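Local structure of carbohydrate-binding protein (Flavonifractor plautii, 6N1B) at residues Gln276-Pro279 and Asp280-Glu283; Met78-Ser81 and Ile82-Asn85. The protein probably removes the acetyl group from the N-acetylgalactosamine of the blood group A antigen and binds the related blood group B trisaccharide. One frame throughout, in Å; residues are numbered along the deposited sequence. Where two conformers were deposited one is given.

Contact 1: Gln276-Pro279 and Asp280-Glu283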
loop_
_atom_site.group_PDB
_atom_site.type_symbol
_atom_site.label_atom_id
_atom_site.label_comp_id
_atom_site.label_asym_id
_atom_site.label_seq_id
_atom_site.Cartn_x
_atom_site.Cartn_y
_atom_site.Cartn_z
ATOM N N GLN A 276 -5.275 6.247 6.827
ATOM C CA GLN A 276 -4.551 6.889 7.926
ATOM C C GLN A 276 -5.561 7.473 8.912
ATOM O O GLN A 276 -6.557 8.037 8.487
ATOM C CB GLN A 276 -3.671 8.024 7.417
ATOM C CG GLN A 276 -2.484 7.604 6.578
ATOM C CD GLN A 276 -1.352 7.179 7.427
ATOM O OE1 GLN A 276 -0.612 8.013 7.991
ATOM N NE2 GLN A 276 -1.205 5.837 7.647
ATOM N N TYR A 277 -5.231 7.385 10.214
ATOM C CA TYR A 277 -5.885 8.296 11.160
ATOM C C TYR A 277 -5.055 9.642 11.113
ATOM O O TYR A 277 -3.813 9.543 11.277
ATOM C CB TYR A 277 -6.023 7.752 12.576
ATOM C CG TYR A 277 -6.780 8.740 13.418
ATOM C CD1 TYR A 277 -8.204 8.887 13.334
ATOM C CD2 TYR A 277 -6.087 9.591 14.290
ATOM C CE1 TYR A 277 -8.881 9.892 14.054
ATOM C CE2 TYR A 277 -6.759 10.537 15.045
ATOM C CZ TYR A 277 -8.098 10.721 14.917
ATOM O OH TYR A 277 -8.781 11.676 15.612
ATOM N N VAL A 278 -5.750 10.751 10.976
ATOM C CA VAL A 278 -5.093 12.059 10.859
ATOM C C VAL A 278 -5.507 12.884 12.068
ATOM O O VAL A 278 -6.580 13.487 12.099
ATOM C CB VAL A 278 -5.435 12.729 9.547
ATOM C CG1 VAL A 278 -4.693 14.072 9.474
ATOM C CG2 VAL A 278 -5.087 11.880 8.335
ATOM N N PRO A 279 -4.654 12.963 13.100
ATOM C CA PRO A 279 -5.001 13.700 14.303
ATOM C C PRO A 279 -5.465 15.167 14.053
ATOM O O PRO A 279 -6.413 15.655 14.650
ATOM C CB PRO A 279 -3.731 13.674 15.141
ATOM C CG PRO A 279 -3.139 12.321 14.794
ATOM C CD PRO A 279 -3.396 12.268 13.281
ATOM N N ASP A 280 -4.768 15.840 13.130
ATOM C CA ASP A 280 -5.107 17.268 12.857
ATOM C C ASP A 280 -6.490 17.470 12.330
ATOM O O ASP A 280 -7.070 18.540 12.516
ATOM C CB ASP A 280 -4.052 17.852 11.894
ATOM C CG ASP A 280 -4.104 19.339 11.718
ATOM O OD1 ASP A 280 -4.204 20.050 12.708
ATOM O OD2 ASP A 280 -3.970 19.773 10.614
ATOM N N LEU A 281 -7.070 16.426 11.671
ATOM C CA LEU A 281 -8.406 16.433 11.123
ATOM C C LEU A 281 -9.407 15.723 11.945
ATOM O O LEU A 281 -10.607 15.788 11.624
ATOM C CB LEU A 281 -8.424 15.833 9.695
ATOM C CG LEU A 281 -7.430 16.582 8.695
ATOM C CD1 LEU A 281 -7.480 15.772 7.394
ATOM C CD2 LEU A 281 -7.849 17.986 8.462
ATOM N N LYS A 282 -9.012 15.069 12.995
ATOM C CA LYS A 282 -9.900 14.313 13.891
ATOM C C LYS A 282 -10.672 13.294 13.095
ATOM O O LYS A 282 -11.878 13.050 13.363
ATOM C CB LYS A 282 -10.730 15.202 14.721
ATOM C CG LYS A 282 -9.910 16.149 15.645
ATOM C CD LYS A 282 -10.881 17.126 16.418
ATOM C CE LYS A 282 -10.390 17.514 17.790
ATOM N NZ LYS A 282 -9.919 18.892 17.698
ATOM N N GLU A 283 -10.053 12.623 12.124
ATOM C CA GLU A 283 -10.733 11.639 11.296
ATOM C C GLU A 283 -9.820 10.695 10.634
ATOM O O GLU A 283 -8.592 10.946 10.508
ATOM C CB GLU A 283 -11.652 12.266 10.257
ATOM C CG GLU A 283 -10.926 12.957 9.183
ATOM C CD GLU A 283 -11.731 13.863 8.241
ATOM O OE1 GLU A 283 -12.962 13.885 8.289
ATOM O OE2 GLU A 283 -10.986 14.506 7.365
#

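Contact 2: Met78-Ser81 and Ile82-Asn85. With FUC (alpha-L-fucopyranose), chain B.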
loop_
_atom_site.group_PDB
_atom_site.type_symbol
_atom_site.label_atom_id
_atom_site.label_comp_id
_atom_site.label_asym_id
_atom_site.label_seq_id
_atom_site.Cartn_x
_atom_site.Cartn_y
_atom_site.Cartn_z
ATOM N N MET A 78 4.520 -7.642 -15.704
ATOM C CA MET A 78 3.466 -8.365 -16.387
ATOM C C MET A 78 3.845 -9.807 -16.631
ATOM O O MET A 78 5.002 -10.193 -16.766
ATOM C CB MET A 78 3.149 -7.722 -17.720
ATOM C CG MET A 78 2.590 -6.269 -17.622
ATOM S SD MET A 78 1.129 -6.062 -16.612
ATOM C CE MET A 78 -0.085 -6.828 -17.630
ATOM N N ARG A 79 2.764 -10.646 -16.607
ATOM C CA ARG A 79 2.798 -12.035 -17.000
ATOM C C ARG A 79 3.210 -13.038 -15.929
ATOM O O ARG A 79 2.941 -14.232 -16.041
ATOM C CB ARG A 79 3.552 -12.302 -18.258
ATOM C CG ARG A 79 3.203 -11.417 -19.483
ATOM C CD ARG A 79 3.676 -12.051 -20.738
ATOM N NE ARG A 79 3.506 -11.128 -21.851
ATOM C CZ ARG A 79 3.824 -11.455 -23.108
ATOM N NH1 ARG A 79 4.301 -12.674 -23.387
ATOM N NH2 ARG A 79 3.677 -10.514 -24.058
ATOM N N ILE A 80 3.972 -12.580 -14.961
ATOM C CA ILE A 80 4.504 -13.427 -13.890
ATOM C C ILE A 80 4.521 -12.684 -12.603
ATOM O O ILE A 80 5.017 -11.570 -12.570
ATOM C CB ILE A 80 5.848 -14.065 -14.265
ATOM C CG1 ILE A 80 6.356 -15.077 -13.242
ATOM C CG2 ILE A 80 6.905 -13.023 -14.581
ATOM C CD1 ILE A 80 7.427 -16.016 -13.772
ATOM N N SER A 81 3.882 -13.305 -11.573
ATOM C CA SER A 81 3.753 -12.655 -10.269
ATOM C C SER A 81 4.766 -13.113 -9.235
ATOM O O SER A 81 4.724 -12.723 -8.069
ATOM C CB SER A 81 2.306 -12.829 -9.759
ATOM O OG SER A 81 1.427 -12.117 -10.624
ATOM N N ILE A 82 5.724 -13.952 -9.661
ATOM C CA ILE A 82 6.629 -14.576 -8.771
ATOM C C ILE A 82 7.624 -13.702 -8.080
ATOM O O ILE A 82 8.219 -14.050 -7.080
ATOM C CB ILE A 82 7.331 -15.834 -9.414
ATOM C CG1 ILE A 82 7.511 -16.996 -8.384
ATOM C CG2 ILE A 82 8.550 -15.352 -10.174
ATOM C CD1 ILE A 82 8.040 -18.298 -8.890
ATOM N N TYR A 83 7.819 -12.482 -8.660
ATOM C CA TYR A 83 8.767 -11.473 -8.132
ATOM C C TYR A 83 8.129 -10.522 -7.168
ATOM O O TYR A 83 8.859 -9.665 -6.603
ATOM C CB TYR A 83 9.398 -10.662 -9.265
ATOM C CG TYR A 83 10.049 -11.513 -10.359
ATOM C CD1 TYR A 83 10.847 -12.555 -10.139
ATOM C CD2 TYR A 83 9.808 -11.221 -11.678
ATOM C CE1 TYR A 83 11.448 -13.334 -11.145
ATOM C CE2 TYR A 83 10.348 -11.959 -12.692
ATOM C CZ TYR A 83 11.129 -13.038 -12.427
ATOM O OH TYR A 83 11.673 -13.808 -13.430
ATOM N N GLU A 84 6.837 -10.670 -6.908
ATOM C CA GLU A 84 6.023 -9.684 -6.192
ATOM C C GLU A 84 6.184 -9.796 -4.663
ATOM O O GLU A 84 5.169 -9.929 -3.955
ATOM C CB GLU A 84 4.596 -9.783 -6.716
ATOM C CG GLU A 84 3.702 -8.595 -6.403
ATOM C CD GLU A 84 2.414 -8.644 -7.040
ATOM O OE1 GLU A 84 2.074 -9.645 -7.759
ATOM O OE2 GLU A 84 1.623 -7.672 -6.882
ATOM N N ASN A 85 7.431 -9.659 -4.202
ATOM C CA ASN A 85 7.742 -10.070 -2.835
ATOM C C ASN A 85 8.104 -8.904 -2.002
ATOM O O ASN A 85 8.977 -8.078 -2.386
ATOM C CB ASN A 85 8.831 -11.110 -2.872
ATOM C CG ASN A 85 8.400 -12.251 -3.820
ATOM O OD1 ASN A 85 9.185 -12.590 -4.796
ATOM N ND2 ASN A 85 7.274 -12.807 -3.599
HETATM C C1 FUC B . -2.117 -12.408 -10.956
HETATM C C2 FUC B . -2.214 -13.716 -10.154
HETATM C C3 FUC B . -2.306 -14.918 -11.118
HETATM C C4 FUC B . -1.063 -14.957 -11.987
HETATM C C5 FUC B . -0.980 -13.661 -12.777
HETATM C C6 FUC B . 0.286 -13.479 -13.666
HETATM O O2 FUC B . -3.435 -13.696 -9.353
HETATM O O3 FUC B . -2.335 -16.155 -10.357
HETATM O O4 FUC B . 0.079 -15.126 -11.159
HETATM O O5 FUC B . -0.986 -12.542 -11.836
HETATM O O HOH W 1 6.261 -10.415 -10.387
HETATM O O HOH W 2 5.173 -13.616 -5.377
HETATM O O HOH W 3 -0.043 -9.879 -9.073
#

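Contact 1: Gln276-Pro279 and Asp280-Glu283
The backbone N of V278 donates to E283 O at 2.9 Å, the shortest polar bond of this hairpin connection, with an N-H...O angle of 164°. V278 is opposed by two residues, K282 and E283, the pattern of a G1 beta bulge; K282 accordingly has a left-handed backbone (phi 56°). Two further bonds tighten the turn: L281 N reaches V278 O at 3.0 Å and K282 N reaches P279 O at 3.1 Å. On one side, V278 and L281 lie alongside each other, CG1 of V278 being 3.8 Å from CG of L281. Y277 extends over the bulge instead: with CG anti to its N (chi1 -177°), the ring meets the E283 backbone obliquely, CD1 of Y277 being 3.5 Å from E283 O, and the OH of Y277 comes 3.3 Å from K282 CA. Beyond the turn, D280 OD2 is held by two hydrogen bonds, one with Y341 OH and one from G348 N. The chemistry thus implies a turn closed by main-chain bonds and joined to strand 333-342 through one residue, Y341, which touches V278 and L281 with its side chain and bonds the D280 carboxylate with its hydroxyl.

Contact 2: Met78-Ser81 and Ile82-Asn85
I80 packs against I82 and Y83 on one flank of a type I beta turn, S81 to E84; away from this packing, S81 meets the sugar. The turn is closed by E84 N donating to S81 O at 3.2 Å, with an N-H...O angle of 155°. An inverse gamma turn centred on E84 follows, its evidence being the bond from N85 N to Y83 O.

The tighter part is apolar. CG1 of I80 lies 3.8 Å from CG2 of I82, and CD1 of I80 is equally near that methyl. The same CG2 sits over one face of the Y83 ring, offset toward its rim, whereas CG2 of I80 approaches the ring obliquely, 4.1 Å from CE2 of Y83. The phenol is anchored beyond the turn by D44, to which its OH is hydrogen-bonded, and the ring stacks on Y42.

The looser part is bridged by separate waters. One molecule donates to I80 O and accepts from Y83 N, linking main-chain groups of the two segments. Another donates to S81 O, and its bond from N85 ND2 is weak. S81 was deposited in two conformers, and what follows holds for the one given here. A third water donates to both S81 OG and E84 OE1, and so links these two side chains.

R79 and S81 belong to the glycan pocket, and D141 also bonds the fucose. With OG beside its own backbone N and anti to the carbonyl carbon (chi1 -66°), S81 turns its hydroxyl to the sugar: S81 OG donates to the fucose ring oxygen O5 at 2.7 Å.

Overall arrangement
From the N terminus, the chain first meets contact 2, in the loop between strands 67-75 and 87-91, where the turn at 81-84 reverses the backbone beside the bound glycan and side chains touch strand 116-126. Much later, contact 1 joins strand 269-278 to strand 283-291, the first two strands of a four-stranded antiparallel sheet, and touches strand 333-342 of another sheet. The contacts are in series, neither enclosing nor crossing the other: contact 2 closes before contact 1 opens. They lie on opposite sides of the chain's centre, their own centres 35 Å apart and nearest atoms about 20 Å apart.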